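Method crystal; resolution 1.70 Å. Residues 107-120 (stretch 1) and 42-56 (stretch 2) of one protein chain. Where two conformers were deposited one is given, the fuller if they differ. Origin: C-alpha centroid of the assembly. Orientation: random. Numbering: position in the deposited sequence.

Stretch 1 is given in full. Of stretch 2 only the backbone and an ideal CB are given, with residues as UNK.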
# COMPACT_ATOMS: atom_id res chain seq x y z
N PRO A 107 11.09 9.75 22.04
CA PRO A 107 9.72 9.26 22.20
C PRO A 107 8.84 9.51 20.96
O PRO A 107 8.08 8.62 20.58
CB PRO A 107 9.19 10.02 23.43
CG PRO A 107 10.38 10.56 24.12
CD PRO A 107 11.56 10.56 23.18
N GLN A 108 8.94 10.67 20.32
CA GLN A 108 8.16 10.94 19.11
C GLN A 108 8.52 10.00 17.97
O GLN A 108 7.65 9.39 17.35
CB GLN A 108 8.35 12.39 18.66
CG GLN A 108 7.14 12.91 17.96
CD GLN A 108 7.35 14.32 17.43
OE1 GLN A 108 8.47 14.73 17.15
NE2 GLN A 108 6.24 15.06 17.28
N ASN A 109 9.81 9.89 17.68
CA ASN A 109 10.29 8.92 16.69
C ASN A 109 9.76 7.49 17.05
O ASN A 109 9.25 6.78 16.19
CB ASN A 109 11.83 8.97 16.69
CG ASN A 109 12.49 7.94 15.78
OD1 ASN A 109 13.58 7.50 16.07
ND2 ASN A 109 11.86 7.60 14.66
N GLY A 110 9.81 7.15 18.34
CA GLY A 110 9.40 5.82 18.82
C GLY A 110 7.94 5.55 18.52
O GLY A 110 7.55 4.46 18.11
N LEU A 111 7.11 6.59 18.66
CA LEU A 111 5.68 6.39 18.42
C LEU A 111 5.40 6.16 16.96
O LEU A 111 4.57 5.33 16.60
CB LEU A 111 4.89 7.61 18.91
CG LEU A 111 4.69 7.72 20.42
CD1 LEU A 111 4.24 9.15 20.80
CD2 LEU A 111 3.67 6.69 20.96
N VAL A 112 6.10 6.89 16.09
CA VAL A 112 5.92 6.66 14.67
C VAL A 112 6.40 5.25 14.30
O VAL A 112 5.73 4.53 13.58
CB VAL A 112 6.63 7.73 13.86
CG1 VAL A 112 6.51 7.42 12.37
CG2 VAL A 112 6.02 9.10 14.18
N THR A 113 7.57 4.87 14.82
CA THR A 113 8.11 3.50 14.58
C THR A 113 7.07 2.44 14.96
O THR A 113 6.87 1.45 14.24
CB THR A 113 9.41 3.31 15.31
OG1 THR A 113 10.35 4.25 14.75
CG2 THR A 113 9.96 1.86 15.12
N ALA A 114 6.39 2.68 16.08
CA ALA A 114 5.35 1.77 16.57
C ALA A 114 4.12 1.72 15.62
O ALA A 114 3.59 0.65 15.29
CB ALA A 114 4.91 2.20 17.99
N ASP A 115 3.66 2.90 15.22
CA ASP A 115 2.50 2.98 14.31
C ASP A 115 2.86 2.30 12.98
O ASP A 115 2.07 1.55 12.41
CB ASP A 115 2.11 4.46 14.13
CG ASP A 115 0.65 4.77 14.51
OD1 ASP A 115 -0.13 3.86 14.88
OD2 ASP A 115 0.30 5.98 14.43
N VAL A 116 4.08 2.53 12.50
CA VAL A 116 4.53 1.90 11.26
C VAL A 116 4.64 0.39 11.43
O VAL A 116 4.31 -0.34 10.51
CB VAL A 116 5.86 2.52 10.80
CG1 VAL A 116 6.52 1.68 9.71
CG2 VAL A 116 5.58 3.95 10.34
N ALA A 117 5.07 -0.07 12.60
CA ALA A 117 5.07 -1.53 12.85
C ALA A 117 3.67 -2.14 12.76
O ALA A 117 3.52 -3.27 12.28
CB ALA A 117 5.69 -1.85 14.19
N PHE A 118 2.65 -1.43 13.23
CA PHE A 118 1.26 -1.89 13.04
C PHE A 118 0.90 -1.98 11.53
O PHE A 118 0.38 -2.99 11.06
CB PHE A 118 0.29 -0.99 13.80
CG PHE A 118 -1.15 -1.34 13.59
CD1 PHE A 118 -1.70 -2.42 14.27
CD2 PHE A 118 -1.94 -0.62 12.70
CE1 PHE A 118 -3.05 -2.78 14.08
CE2 PHE A 118 -3.31 -0.96 12.50
CZ PHE A 118 -3.85 -2.03 13.20
N TYR A 119 1.23 -0.93 10.78
CA TYR A 119 1.01 -0.89 9.34
C TYR A 119 1.69 -2.05 8.62
O TYR A 119 1.08 -2.72 7.79
CB TYR A 119 1.53 0.44 8.77
CG TYR A 119 1.55 0.53 7.25
CD1 TYR A 119 2.67 0.13 6.54
CD2 TYR A 119 0.42 0.97 6.53
CE1 TYR A 119 2.70 0.18 5.15
CE2 TYR A 119 0.45 1.02 5.14
CZ TYR A 119 1.60 0.65 4.48
OH TYR A 119 1.68 0.70 3.12
N THR A 120 2.97 -2.25 8.90
CA THR A 120 3.75 -3.30 8.23
C THR A 120 3.22 -4.70 8.54
O THR A 120 3.12 -5.57 7.65
CB THR A 120 5.23 -3.19 8.64
OG1 THR A 120 5.75 -1.89 8.28
CG2 THR A 120 6.05 -4.23 7.96
N UNK A 42 -3.69 15.10 8.45
CA UNK A 42 -4.25 15.37 9.80
C UNK A 42 -3.60 14.53 10.90
O UNK A 42 -4.01 14.56 12.06
CB UNK A 42 -5.76 15.11 9.80
N UNK A 43 -2.59 13.74 10.55
CA UNK A 43 -2.02 12.79 11.51
C UNK A 43 -1.25 13.52 12.59
O UNK A 43 -0.43 14.38 12.29
CB UNK A 43 -1.11 11.79 10.80
N UNK A 44 -1.51 13.19 13.85
CA UNK A 44 -0.69 13.71 14.93
C UNK A 44 -0.05 12.54 15.67
O UNK A 44 -0.67 11.49 15.84
CB UNK A 44 -1.52 14.58 15.88
N UNK A 45 1.21 12.72 16.06
CA UNK A 45 1.95 11.64 16.68
C UNK A 45 1.66 11.62 18.18
O UNK A 45 2.09 12.52 18.91
CB UNK A 45 3.45 11.79 16.41
N UNK A 46 0.92 10.60 18.62
CA UNK A 46 0.62 10.40 20.05
C UNK A 46 0.17 8.97 20.30
O UNK A 46 -0.27 8.26 19.38
CB UNK A 46 -0.46 11.38 20.52
N UNK A 47 0.25 8.55 21.57
CA UNK A 47 -0.32 7.30 22.00
C UNK A 47 -1.84 7.47 22.17
O UNK A 47 -2.30 8.58 22.43
CB UNK A 47 0.34 6.83 23.30
N UNK A 48 -2.60 6.37 22.06
CA UNK A 48 -2.12 4.99 21.89
C UNK A 48 -1.89 4.60 20.44
O UNK A 48 -2.33 5.30 19.53
CB UNK A 48 -3.12 4.01 22.51
N UNK A 49 -1.17 3.49 20.25
CA UNK A 49 -0.85 2.93 18.94
C UNK A 49 -1.53 1.55 18.89
O UNK A 49 -1.42 0.78 19.85
CB UNK A 49 0.66 2.83 18.71
N UNK A 50 -2.21 1.24 17.77
CA UNK A 50 -2.28 2.08 16.56
C UNK A 50 -3.15 3.33 16.70
O UNK A 50 -4.20 3.26 17.34
CB UNK A 50 -2.81 1.24 15.40
N UNK A 51 -2.70 4.44 16.13
CA UNK A 51 -3.46 5.69 16.13
C UNK A 51 -4.75 5.51 15.30
O UNK A 51 -4.85 4.62 14.45
CB UNK A 51 -2.61 6.84 15.57
N UNK A 52 -5.75 6.38 15.53
CA UNK A 52 -6.94 6.29 14.67
C UNK A 52 -6.62 6.36 13.16
O UNK A 52 -7.23 5.60 12.37
CB UNK A 52 -7.91 7.42 15.03
N UNK A 53 -5.68 7.23 12.78
CA UNK A 53 -5.28 7.38 11.39
C UNK A 53 -4.82 6.03 10.83
O UNK A 53 -5.30 5.58 9.79
CB UNK A 53 -4.17 8.43 11.26
N UNK A 54 -3.90 5.39 11.55
CA UNK A 54 -3.34 4.12 11.07
C UNK A 54 -4.35 2.98 11.12
O UNK A 54 -4.33 2.09 10.25
CB UNK A 54 -2.11 3.75 11.90
N UNK A 55 -5.26 3.00 12.11
CA UNK A 55 -6.32 1.98 12.12
C UNK A 55 -7.18 2.07 10.86
O UNK A 55 -7.52 1.06 10.25
CB UNK A 55 -7.20 2.13 13.36
N UNK A 56 -7.49 3.30 10.47
CA UNK A 56 -8.33 3.52 9.30
C UNK A 56 -7.62 3.15 8.02
O UNK A 56 -8.19 2.44 7.20
CB UNK A 56 -8.78 4.98 9.24

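Position 42 lies beyond reach of the helix 107-120, which sets no constraint: Lys 42. At 43 CA-to-CB points toward the helix, yet no atom of it comes within 5.5 Å of the ideal CB. Only a long side chain could cross the gap, and the carboxylate of Asp 115 invites one with a terminal donor. The residue is Tyr 43, chi1 t, whose OH donates to Asp 115 OD2 at 2.8 Å. Position 44 points away, and a polar residue suits it: Glu 44.

At 45 the ideal CB lies 4.2 Å from Gln 108 CG and 4.3 Å from Val 112 CG2, which calls for a compact or medium apolar group: valine, isoleucine or leucine. Val 45 fills it, its CG1 3.6 Å from Leu 111 CB and its CG2 3.6 Å from Val 112 CG2.

Position 46 points away, so many side chains would suit, long polar or charged ones among them. Lys 46 CA lies 3.9 Å from Leu 111 CD1, and a water bridges Lys 46 O and Asp 115 OD2, donating to both. At 47 the ideal CB, directed sideways, is 4.1 Å from Leu 111 CD2, so a small residue is sufficient: Ala 47. Position 48 points away and follows a cis peptide, which favours proline: Pro 48.

Position 49 points toward the helix, its ideal CB 4.4 Å from Ala 114 CB. Extended angles (-117/135) suit a beta-branched residue. Val 49 places CG1 3.9 Å from Ala 114 CB and CG2 4.2 Å from Leu 111 CD2.

At 50 a second cis peptide and phi of -73° again suggest proline, and the ideal CB sits a tight 3.4 Å from Phe 118 CD2. Pro 50 lays its CB over one face of that ring, 3.6 Å from the centroid and 16° off the normal, a CH-pi contact.

At 51 the ideal CB is 3.2 Å from Asp 115 OD2, too close for bulk, and a helix begins next; serine, threonine or glycine would be reasonable. Ser 51 donates from N to Asp 115 OD1 (2.9 Å, 164°) and from OG to Asp 115 OD2 (2.6 Å), while its OG accepts from the backbone N of position 54 at 3.2 Å, the N-cap bond.

Positions 52 and 53 make no contact: Pro 52 and Cys 53. At 54 CA-to-CB points toward the helix, and a large apolar side chain could reach its backbone. Phe 54 takes Asp 115 CB over its face, 3.8 Å from the centroid, with CE2 4.1 Å from Val 116 CG2. Position 55 points sideways, its ideal CB 5.0 Å from Phe 118 CE2; many side chains would suit, including a long polar one. Arg 55 NH1 donates to Pro 50 O at 2.9 Å. Position 56 points away: Asn 56.

Stretch 2, residues 42-56: KYEVKAPVPSPCFRN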
# COMPACT_ATOMS: atom_id res chain seq x y z
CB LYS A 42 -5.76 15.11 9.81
CG LYS A 42 -6.63 16.08 9.00
CD LYS A 42 -8.10 15.68 9.09
CE LYS A 42 -9.04 16.78 8.56
NZ LYS A 42 -10.47 16.33 8.52
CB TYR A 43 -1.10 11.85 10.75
CG TYR A 43 -0.29 10.86 11.55
CD1 TYR A 43 -0.89 10.00 12.47
CD2 TYR A 43 1.08 10.77 11.37
CE1 TYR A 43 -0.12 9.06 13.18
CE2 TYR A 43 1.86 9.84 12.08
CZ TYR A 43 1.24 9.00 12.99
OH TYR A 43 2.01 8.08 13.67
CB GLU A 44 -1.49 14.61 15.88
CG GLU A 44 -1.98 15.91 15.22
CD GLU A 44 -0.87 16.83 14.71
OE1 GLU A 44 0.02 17.24 15.51
OE2 GLU A 44 -0.90 17.16 13.51
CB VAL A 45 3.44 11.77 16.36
CG1 VAL A 45 4.26 10.59 17.00
CG2 VAL A 45 3.64 11.77 14.85
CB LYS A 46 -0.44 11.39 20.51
CG LYS A 46 -1.76 11.20 19.79
CD LYS A 46 -2.80 12.19 20.28
CE LYS A 46 -4.21 11.72 19.93
NZ LYS A 46 -4.67 12.18 18.59
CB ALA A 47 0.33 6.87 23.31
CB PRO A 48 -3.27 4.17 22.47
CG PRO A 48 -4.49 4.97 22.08
CD PRO A 48 -4.07 6.42 22.20
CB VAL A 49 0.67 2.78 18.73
CG1 VAL A 49 1.02 1.87 17.53
CG2 VAL A 49 1.32 4.15 18.54
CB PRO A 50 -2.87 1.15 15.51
CG PRO A 50 -3.71 0.14 16.33
CD PRO A 50 -2.92 -0.05 17.60
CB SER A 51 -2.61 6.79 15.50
OG SER A 51 -2.29 6.43 14.16
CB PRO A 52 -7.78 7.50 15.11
CG PRO A 52 -7.38 7.70 16.55
CD PRO A 52 -5.91 7.37 16.62
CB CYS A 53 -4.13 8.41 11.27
SG CYS A 53 -3.50 8.60 9.65
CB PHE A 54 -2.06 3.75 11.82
CG PHE A 54 -0.83 4.47 11.33
CD1 PHE A 54 -0.79 5.86 11.23
CD2 PHE A 54 0.29 3.76 10.97
CE1 PHE A 54 0.37 6.52 10.76
CE2 PHE A 54 1.46 4.41 10.52
CZ PHE A 54 1.48 5.79 10.43
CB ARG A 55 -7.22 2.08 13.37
CG ARG A 55 -6.49 1.77 14.65
CD ARG A 55 -7.47 1.54 15.83
NE ARG A 55 -8.40 2.66 16.08
CZ ARG A 55 -8.18 3.71 16.89
NH1 ARG A 55 -7.02 3.92 17.52
NH2 ARG A 55 -9.16 4.59 17.07
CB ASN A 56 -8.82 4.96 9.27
CG ASN A 56 -9.94 5.19 10.22
OD1 ASN A 56 -10.91 4.42 10.25
ND2 ASN A 56 -9.82 6.23 11.04
O HOH W 1 1.01 7.95 16.87
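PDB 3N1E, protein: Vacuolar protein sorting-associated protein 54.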